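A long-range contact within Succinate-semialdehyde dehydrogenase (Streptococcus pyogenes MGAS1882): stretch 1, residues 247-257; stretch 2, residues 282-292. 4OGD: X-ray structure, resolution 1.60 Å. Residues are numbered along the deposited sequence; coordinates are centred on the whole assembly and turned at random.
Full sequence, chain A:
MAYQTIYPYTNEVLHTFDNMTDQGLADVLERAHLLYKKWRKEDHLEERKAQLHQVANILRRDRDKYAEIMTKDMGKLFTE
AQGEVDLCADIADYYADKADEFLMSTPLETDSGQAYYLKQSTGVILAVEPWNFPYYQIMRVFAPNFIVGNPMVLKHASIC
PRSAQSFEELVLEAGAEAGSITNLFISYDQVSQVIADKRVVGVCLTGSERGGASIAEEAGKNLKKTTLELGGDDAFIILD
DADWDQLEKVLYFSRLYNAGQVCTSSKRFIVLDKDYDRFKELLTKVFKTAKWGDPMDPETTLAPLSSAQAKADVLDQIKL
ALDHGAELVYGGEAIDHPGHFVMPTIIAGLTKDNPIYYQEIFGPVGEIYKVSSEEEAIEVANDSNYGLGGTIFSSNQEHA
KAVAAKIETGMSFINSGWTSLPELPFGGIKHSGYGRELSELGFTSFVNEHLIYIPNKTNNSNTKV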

ATOM      1  N   LEU A 247     -29.321 -17.026 -16.213  1.00 16.04           N
ATOM      2  CA  LEU A 247     -28.933 -15.685 -16.632  1.00 15.09           C
ATOM      3  C   LEU A 247     -30.046 -14.673 -16.379  1.00 12.97           C
ATOM      4  O   LEU A 247     -29.830 -13.626 -15.761  1.00 13.57           O
ATOM      5  CB  LEU A 247     -28.563 -15.694 -18.114  1.00 14.99           C
ATOM      6  CG  LEU A 247     -28.182 -14.353 -18.727  1.00 14.83           C
ATOM      7  CD1 LEU A 247     -26.979 -13.770 -18.012  1.00 15.04           C
ATOM      8  CD2 LEU A 247     -27.899 -14.524 -20.213  1.00 14.92           C
ATOM      9  N   GLU A 248     -31.246 -14.982 -16.857  1.00 15.07           N
ATOM     10  CA  GLU A 248     -32.361 -14.048 -16.728  1.00 16.67           C
ATOM     11  C   GLU A 248     -32.614 -13.663 -15.270  1.00 13.40           C
ATOM     12  O   GLU A 248     -32.933 -12.516 -14.960  1.00 18.85           O
ATOM     13  CB  GLU A 248     -33.631 -14.640 -17.346  1.00 16.47           C
ATOM     14  CG  GLU A 248     -34.863 -13.749 -17.187  1.00 14.82           C
ATOM     15  CD  GLU A 248     -36.027 -14.200 -18.049  1.00 16.48           C
ATOM     16  OE1 GLU A 248     -35.881 -15.203 -18.782  1.00 24.35           O
ATOM     17  OE2 GLU A 248     -37.086 -13.544 -18.000  1.00 19.74           O
ATOM     18  N   LYS A 249     -32.441 -14.624 -14.374  1.00 13.43           N
ATOM     19  CA  LYS A 249     -32.769 -14.416 -12.972  1.00 15.16           C
ATOM     20  C   LYS A 249     -31.844 -13.445 -12.246  1.00 16.16           C
ATOM     21  O   LYS A 249     -32.214 -12.906 -11.203  1.00 13.93           O
ATOM     22  CB  LYS A 249     -32.829 -15.763 -12.252  1.00 19.19           C
ATOM     23  CG  LYS A 249     -33.953 -16.639 -12.797  1.00 18.84           C
ATOM     24  CD  LYS A 249     -34.019 -18.007 -12.157  1.00 27.01           C
ATOM     25  CE  LYS A 249     -35.313 -18.701 -12.578  1.00 31.41           C
ATOM     26  NZ  LYS A 249     -35.468 -20.050 -11.975  1.00 42.82           N
ATOM     27  N   VAL A 250     -30.652 -13.208 -12.790  1.00 14.87           N
ATOM     28  CA  VAL A 250     -29.708 -12.318 -12.114  1.00 11.19           C
ATOM     29  C   VAL A 250     -29.577 -10.945 -12.763  1.00 12.34           C
ATOM     30  O   VAL A 250     -28.954 -10.046 -12.192  1.00 11.12           O
ATOM     31  CB  VAL A 250     -28.298 -12.946 -11.974  1.00 15.83           C
ATOM     32  CG1 VAL A 250     -28.392 -14.372 -11.449  1.00 17.66           C
ATOM     33  CG2 VAL A 250     -27.542 -12.898 -13.298  1.00 12.68           C
ATOM     34  N   LEU A 251     -30.173 -10.762 -13.940  1.00 11.14           N
ATOM     35  CA  LEU A 251     -29.912  -9.544 -14.713  1.00 12.77           C
ATOM     36  C   LEU A 251     -30.378  -8.244 -14.051  1.00 10.93           C
ATOM     37  O   LEU A 251     -29.651  -7.250 -14.079  1.00 11.57           O
ATOM     38  CB  LEU A 251     -30.464  -9.645 -16.142  1.00 10.45           C
ATOM     39  CG  LEU A 251     -29.725 -10.542 -17.137  1.00 13.17           C
ATOM     40  CD1 LEU A 251     -30.451 -10.513 -18.470  1.00 14.36           C
ATOM     41  CD2 LEU A 251     -28.265 -10.129 -17.334  1.00 10.54           C
ATOM     42  N   TYR A 252     -31.580  -8.244 -13.466  1.00 10.71           N
ATOM     43  CA  TYR A 252     -32.109  -7.026 -12.857  1.00 10.92           C
ATOM     44  C   TYR A 252     -31.177  -6.554 -11.743  1.00 12.77           C
ATOM     45  O   TYR A 252     -30.745  -5.402 -11.726  1.00 10.91           O
ATOM     46  CB  TYR A 252     -33.525  -7.245 -12.309  1.00 13.71           C
ATOM     47  CG  TYR A 252     -34.237  -5.946 -12.010  1.00 12.01           C
ATOM     48  CD1 TYR A 252     -35.114  -5.390 -12.929  1.00 12.91           C
ATOM     49  CD2 TYR A 252     -34.013  -5.264 -10.819  1.00  9.67           C
ATOM     50  CE1 TYR A 252     -35.764  -4.193 -12.668  1.00 13.75           C
ATOM     51  CE2 TYR A 252     -34.647  -4.065 -10.551  1.00 13.08           C
ATOM     52  CZ  TYR A 252     -35.524  -3.538 -11.476  1.00 12.42           C
ATOM     53  OH  TYR A 252     -36.157  -2.347 -11.206  1.00 12.35           O
ATOM     54  N   PHE A 253     -30.856  -7.458 -10.827  1.00 10.60           N
ATOM     55  CA  PHE A 253     -29.910  -7.138  -9.765  1.00 11.32           C
ATOM     56  C   PHE A 253     -28.580  -6.656 -10.333  1.00 11.98           C
ATOM     57  O   PHE A 253     -28.017  -5.660  -9.866  1.00 10.30           O
ATOM     58  CB  PHE A 253     -29.655  -8.353  -8.873  1.00  9.84           C
ATOM     59  CG  PHE A 253     -28.441  -8.210  -8.001  1.00 10.96           C
ATOM     60  CD1 PHE A 253     -28.504  -7.494  -6.815  1.00 11.03           C
ATOM     61  CD2 PHE A 253     -27.226  -8.768  -8.378  1.00 10.70           C
ATOM     62  CE1 PHE A 253     -27.379  -7.340  -6.017  1.00 12.56           C
ATOM     63  CE2 PHE A 253     -26.099  -8.614  -7.590  1.00 11.84           C
ATOM     64  CZ  PHE A 253     -26.173  -7.906  -6.412  1.00 12.45           C
ATOM     65  N   SER A 254     -28.082  -7.359 -11.342  1.00 10.24           N
ATOM     66  CA  SER A 254     -26.718  -7.107 -11.808  1.00  8.09           C
ATOM     67  C   SER A 254     -26.465  -5.695 -12.297  1.00  9.41           C
ATOM     68  O   SER A 254     -25.358  -5.187 -12.127  1.00  9.45           O
ATOM     69  CB  SER A 254     -26.301  -8.124 -12.871  1.00  9.79           C
ATOM     70  OG  SER A 254     -26.204  -9.410 -12.282  1.00 13.63           O
ATOM     71  N   ARG A 255     -27.470  -5.059 -12.896  1.00  8.95           N
ATOM     72  CA  ARG A 255     -27.284  -3.696 -13.397  1.00  9.67           C
ATOM     73  C   ARG A 255     -28.126  -2.634 -12.692  1.00  7.58           C
ATOM     74  O   ARG A 255     -27.746  -1.461 -12.666  1.00  9.93           O
ATOM     75  CB  ARG A 255     -27.497  -3.617 -14.917  1.00  8.41           C
ATOM     76  CG  ARG A 255     -27.059  -2.277 -15.537  1.00  9.35           C
ATOM     77  CD  ARG A 255     -25.636  -1.903 -15.114  1.00  9.49           C
ATOM     78  NE  ARG A 255     -25.161  -0.704 -15.798  1.00  8.61           N
ATOM     79  CZ  ARG A 255     -24.628   0.353 -15.194  1.00  9.06           C
ATOM     80  NH1 ARG A 255     -24.482   0.366 -13.873  1.00  8.37           N
ATOM     81  NH2 ARG A 255     -24.231   1.400 -15.912  1.00 10.72           N
ATOM     82  N   LEU A 256     -29.259  -3.035 -12.113  1.00 10.70           N
ATOM     83  CA  LEU A 256     -30.212  -2.068 -11.573  1.00  9.27           C
ATOM     84  C   LEU A 256     -30.279  -1.969 -10.045  1.00 10.20           C
ATOM     85  O   LEU A 256     -30.931  -1.077  -9.514  1.00  9.72           O
ATOM     86  CB  LEU A 256     -31.610  -2.310 -12.156  1.00 10.57           C
ATOM     87  CG  LEU A 256     -31.690  -2.203 -13.681  1.00 12.13           C
ATOM     88  CD1 LEU A 256     -33.107  -2.444 -14.134  1.00 13.13           C
ATOM     89  CD2 LEU A 256     -31.237  -0.833 -14.141  1.00 11.28           C
ATOM     90  N   TYR A 257     -29.600  -2.868  -9.345  1.00  9.32           N
ATOM     91  CA  TYR A 257     -29.477  -2.739  -7.895  1.00  9.39           C
ATOM     92  C   TYR A 257     -28.824  -1.397  -7.576  1.00 10.26           C
ATOM     93  O   TYR A 257     -27.850  -0.998  -8.235  1.00  8.67           O
ATOM     94  CB  TYR A 257     -28.645  -3.896  -7.348  1.00  9.27           C
ATOM     95  CG  TYR A 257     -28.304  -3.795  -5.885  1.00 10.92           C
ATOM     96  CD1 TYR A 257     -27.124  -3.185  -5.477  1.00 14.41           C
ATOM     97  CD2 TYR A 257     -29.138  -4.338  -4.918  1.00 12.97           C
ATOM     98  CE1 TYR A 257     -26.792  -3.091  -4.157  1.00 16.30           C
ATOM     99  CE2 TYR A 257     -28.806  -4.252  -3.571  1.00 14.14           C
ATOM    100  CZ  TYR A 257     -27.630  -3.622  -3.206  1.00 14.90           C
ATOM    101  OH  TYR A 257     -27.263  -3.504  -1.886  1.00 20.09           O
ATOM    102  N   LEU A 282     -33.658 -10.014 -24.161  1.00 13.16           N
ATOM    103  CA  LEU A 282     -33.743 -10.426 -22.768  1.00 13.37           C
ATOM    104  C   LEU A 282     -33.507  -9.253 -21.820  1.00 15.21           C
ATOM    105  O   LEU A 282     -34.268  -9.057 -20.869  1.00 13.16           O
ATOM    106  CB  LEU A 282     -32.752 -11.551 -22.473  1.00 12.29           C
ATOM    107  CG  LEU A 282     -32.770 -12.067 -21.036  1.00 11.64           C
ATOM    108  CD1 LEU A 282     -34.143 -12.627 -20.707  1.00 17.19           C
ATOM    109  CD2 LEU A 282     -31.712 -13.131 -20.841  1.00 13.69           C
ATOM    110  N   LEU A 283     -32.456  -8.473 -22.071  1.00 11.58           N
ATOM    111  CA  LEU A 283     -32.149  -7.341 -21.197  1.00 14.82           C
ATOM    112  C   LEU A 283     -33.259  -6.283 -21.266  1.00 13.20           C
ATOM    113  O   LEU A 283     -33.613  -5.663 -20.258  1.00 14.09           O
ATOM    114  CB  LEU A 283     -30.782  -6.734 -21.540  1.00 11.79           C
ATOM    115  CG  LEU A 283     -30.241  -5.732 -20.511  1.00 10.85           C
ATOM    116  CD1 LEU A 283     -29.893  -6.444 -19.212  1.00 11.75           C
ATOM    117  CD2 LEU A 283     -29.019  -4.989 -21.043  1.00 12.66           C
ATOM    118  N   THR A 284     -33.823  -6.104 -22.456  1.00 12.96           N
ATOM    119  CA  THR A 284     -34.966  -5.213 -22.633  1.00 13.86           C
ATOM    120  C   THR A 284     -36.166  -5.674 -21.805  1.00 14.52           C
ATOM    121  O   THR A 284     -36.809  -4.871 -21.117  1.00 13.26           O
ATOM    122  CB  THR A 284     -35.356  -5.111 -24.118  1.00 13.50           C
ATOM    123  OG1 THR A 284     -34.275  -4.511 -24.850  1.00 13.03           O
ATOM    124  CG2 THR A 284     -36.612  -4.253 -24.281  1.00 15.61           C
ATOM    125  N   LYS A 285     -36.450  -6.971 -21.859  1.00 13.42           N
ATOM    126  CA  LYS A 285     -37.544  -7.558 -21.088  1.00 11.18           C
ATOM    127  C   LYS A 285     -37.362  -7.289 -19.600  1.00 11.85           C
ATOM    128  O   LYS A 285     -38.289  -6.857 -18.908  1.00 15.64           O
ATOM    129  CB  LYS A 285     -37.602  -9.065 -21.333  1.00 14.17           C
ATOM    130  CG  LYS A 285     -38.643  -9.800 -20.492  1.00 16.66           C
ATOM    131  CD  LYS A 285     -38.461 -11.303 -20.611  1.00 15.34           C
ATOM    132  CE  LYS A 285     -39.494 -12.071 -19.816  1.00 23.85           C
ATOM    133  NZ  LYS A 285     -39.136 -13.514 -19.759  1.00 23.63           N
ATOM    134  N   VAL A 286     -36.150  -7.528 -19.113  1.00 12.94           N
ATOM    135  CA  VAL A 286     -35.842  -7.351 -17.696  1.00 12.56           C
ATOM    136  C   VAL A 286     -35.954  -5.886 -17.263  1.00 13.30           C
ATOM    137  O   VAL A 286     -36.536  -5.569 -16.223  1.00 12.81           O
ATOM    138  CB  VAL A 286     -34.426  -7.896 -17.385  1.00 11.54           C
ATOM    139  CG1 VAL A 286     -33.939  -7.414 -16.025  1.00 13.04           C
ATOM    140  CG2 VAL A 286     -34.414  -9.424 -17.449  1.00 13.68           C
ATOM    141  N   PHE A 287     -35.393  -4.995 -18.074  1.00 12.89           N
ATOM    142  CA  PHE A 287     -35.413  -3.569 -17.792  1.00 12.09           C
ATOM    143  C   PHE A 287     -36.836  -3.006 -17.792  1.00 14.36           C
ATOM    144  O   PHE A 287     -37.133  -2.061 -17.058  1.00 14.12           O
ATOM    145  CB  PHE A 287     -34.509  -2.820 -18.783  1.00 12.12           C
ATOM    146  CG  PHE A 287     -33.062  -2.727 -18.337  1.00 12.80           C
ATOM    147  CD1 PHE A 287     -32.435  -3.802 -17.722  1.00 12.84           C
ATOM    148  CD2 PHE A 287     -32.344  -1.561 -18.535  1.00 12.42           C
ATOM    149  CE1 PHE A 287     -31.100  -3.708 -17.309  1.00 10.87           C
ATOM    150  CE2 PHE A 287     -31.012  -1.455 -18.129  1.00 11.44           C
ATOM    151  CZ  PHE A 287     -30.397  -2.528 -17.519  1.00 10.16           C
ATOM    152  N   LYS A 288     -37.718  -3.606 -18.592  1.00 13.47           N
ATOM    153  CA  LYS A 288     -39.114  -3.170 -18.651  1.00 13.79           C
ATOM    154  C   LYS A 288     -39.877  -3.419 -17.361  1.00 15.93           C
ATOM    155  O   LYS A 288     -40.894  -2.773 -17.104  1.00 16.97           O
ATOM    156  CB  LYS A 288     -39.839  -3.861 -19.809  1.00 15.77           C
ATOM    157  CG  LYS A 288     -39.648  -3.153 -21.142  1.00 15.18           C
ATOM    158  CD  LYS A 288     -40.206  -3.998 -22.280  1.00 18.36           C
ATOM    159  CE  LYS A 288     -40.157  -3.249 -23.596  1.00 19.66           C
ATOM    160  NZ  LYS A 288     -40.692  -4.092 -24.705  1.00 24.14           N
ATOM    161  N   THR A 289     -39.381  -4.345 -16.547  1.00 14.46           N
ATOM    162  CA  THR A 289     -40.061  -4.700 -15.306  1.00 15.08           C
ATOM    163  C   THR A 289     -39.837  -3.690 -14.192  1.00 15.78           C
ATOM    164  O   THR A 289     -40.502  -3.756 -13.160  1.00 16.50           O
ATOM    165  CB  THR A 289     -39.650  -6.098 -14.799  1.00 16.45           C
ATOM    166  OG1 THR A 289     -38.286  -6.080 -14.355  1.00 13.66           O
ATOM    167  CG2 THR A 289     -39.817  -7.131 -15.894  1.00 17.26           C
ATOM    168  N   ALA A 290     -38.914  -2.756 -14.402  1.00 13.66           N
ATOM    169  CA  ALA A 290     -38.596  -1.755 -13.385  1.00 14.96           C
ATOM    170  C   ALA A 290     -39.789  -0.893 -12.994  1.00 16.73           C
ATOM    171  O   ALA A 290     -40.538  -0.416 -13.850  1.00 16.71           O
ATOM    172  CB  ALA A 290     -37.450  -0.870 -13.845  1.00 13.11           C
ATOM    173  N   LYS A 291     -39.954  -0.690 -11.692  1.00 12.82           N
ATOM    174  CA  LYS A 291     -40.988   0.202 -11.191  1.00 14.19           C
ATOM    175  C   LYS A 291     -40.340   1.287 -10.351  1.00 13.40           C
ATOM    176  O   LYS A 291     -39.953   1.046  -9.204  1.00 12.99           O
ATOM    177  CB  LYS A 291     -42.001  -0.576 -10.351  1.00 16.82           C
ATOM    178  CG  LYS A 291     -43.158   0.275  -9.852  1.00 20.83           C
ATOM    179  CD  LYS A 291     -44.337  -0.582  -9.422  1.00 24.96           C
ATOM    180  CE  LYS A 291     -45.525   0.293  -9.051  1.00 30.97           C
ATOM    181  NZ  LYS A 291     -45.118   1.331  -8.067  1.00 32.03           N
ATOM    182  N   TRP A 292     -40.196   2.477 -10.922  1.00 14.74           N
ATOM    183  CA  TRP A 292     -39.614   3.584 -10.171  1.00 13.69           C
ATOM    184  C   TRP A 292     -40.642   4.259  -9.293  1.00 15.50           C
ATOM    185  O   TRP A 292     -41.847   4.194  -9.557  1.00 17.23           O
ATOM    186  CB  TRP A 292     -38.930   4.608 -11.083  1.00 16.94           C
ATOM    187  CG  TRP A 292     -39.765   5.068 -12.230  1.00 19.82           C
ATOM    188  CD1 TRP A 292     -40.649   6.109 -12.239  1.00 21.87           C
ATOM    189  CD2 TRP A 292     -39.787   4.506 -13.547  1.00 24.55           C
ATOM    190  NE1 TRP A 292     -41.225   6.223 -13.485  1.00 19.56           N
ATOM    191  CE2 TRP A 292     -40.711   5.251 -14.305  1.00 23.85           C
ATOM    192  CE3 TRP A 292     -39.112   3.440 -14.159  1.00 23.30           C
ATOM    193  CZ2 TRP A 292     -40.978   4.967 -15.648  1.00 27.87           C
ATOM    194  CZ3 TRP A 292     -39.378   3.156 -15.493  1.00 21.31           C
ATOM    195  CH2 TRP A 292     -40.305   3.918 -16.222  1.00 26.62           C
TER

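Residues 247-256 form a helix that begins earlier in the chain. The second stretch opens in a helix that also begins earlier in the chain, and it is loop from Thr289 on. The two helix axes approach to 9.4 Å, with 62° between their N-to-C directions. The backbones come nearest at Tyr252 and Val286, whose CA atoms lie 6.1 Å apart. Together the stretches bury 599 Å².

Val286 suits this close approach because it is short and branched. Its CB points toward the first helix, and CG1 lies 3.6 Å from Tyr252 N and 3.7 Å from Tyr252 CB. CG1 also packs 4.1 Å from Leu251 CB. Leu251 is buried and points toward the second helix. Its CD1 reaches Leu282 CD2 at 3.8 Å and Leu283 CD1 at 4.2 Å. Leu247 CD2 adds a contact to Leu282 CD2 at 4.1 Å.

One salt bridge crosses the contact. Lys285 NZ donates a hydrogen bond to Glu248 OE2 at 2.7 Å. The lysine is extended, with all four chi angles t, and so spans the gap from an exposed position. The Glu248 side chain also covers Leu282, with CD 3.6 Å from Leu282 CD1.

Tyr252 starts sideways, but its ring carries the contact past the second helix. Val286 O and Ala290 CA lie at the ring edge. Ala290 CB is 3.9 Å from Tyr252 CE1 and 3.3 Å from Tyr252 OH; the small methyl fits beside the ring. The hydroxyl is hydrogen-bonded elsewhere in the structure. Thr289 OG1 donates to Val286 O at 2.6 Å, within its own stretch.

Phe287 points away at CB, yet its ring returns to the first helix. Leu256 CD1 sits over the ring face, 4.0 Å from the Phe287 ring centroid, in a CH-pi contact. Arg255 CG meets the ring edge, 3.9 Å from Phe287 CZ, while the guanidinium leads away to partners elsewhere in the structure.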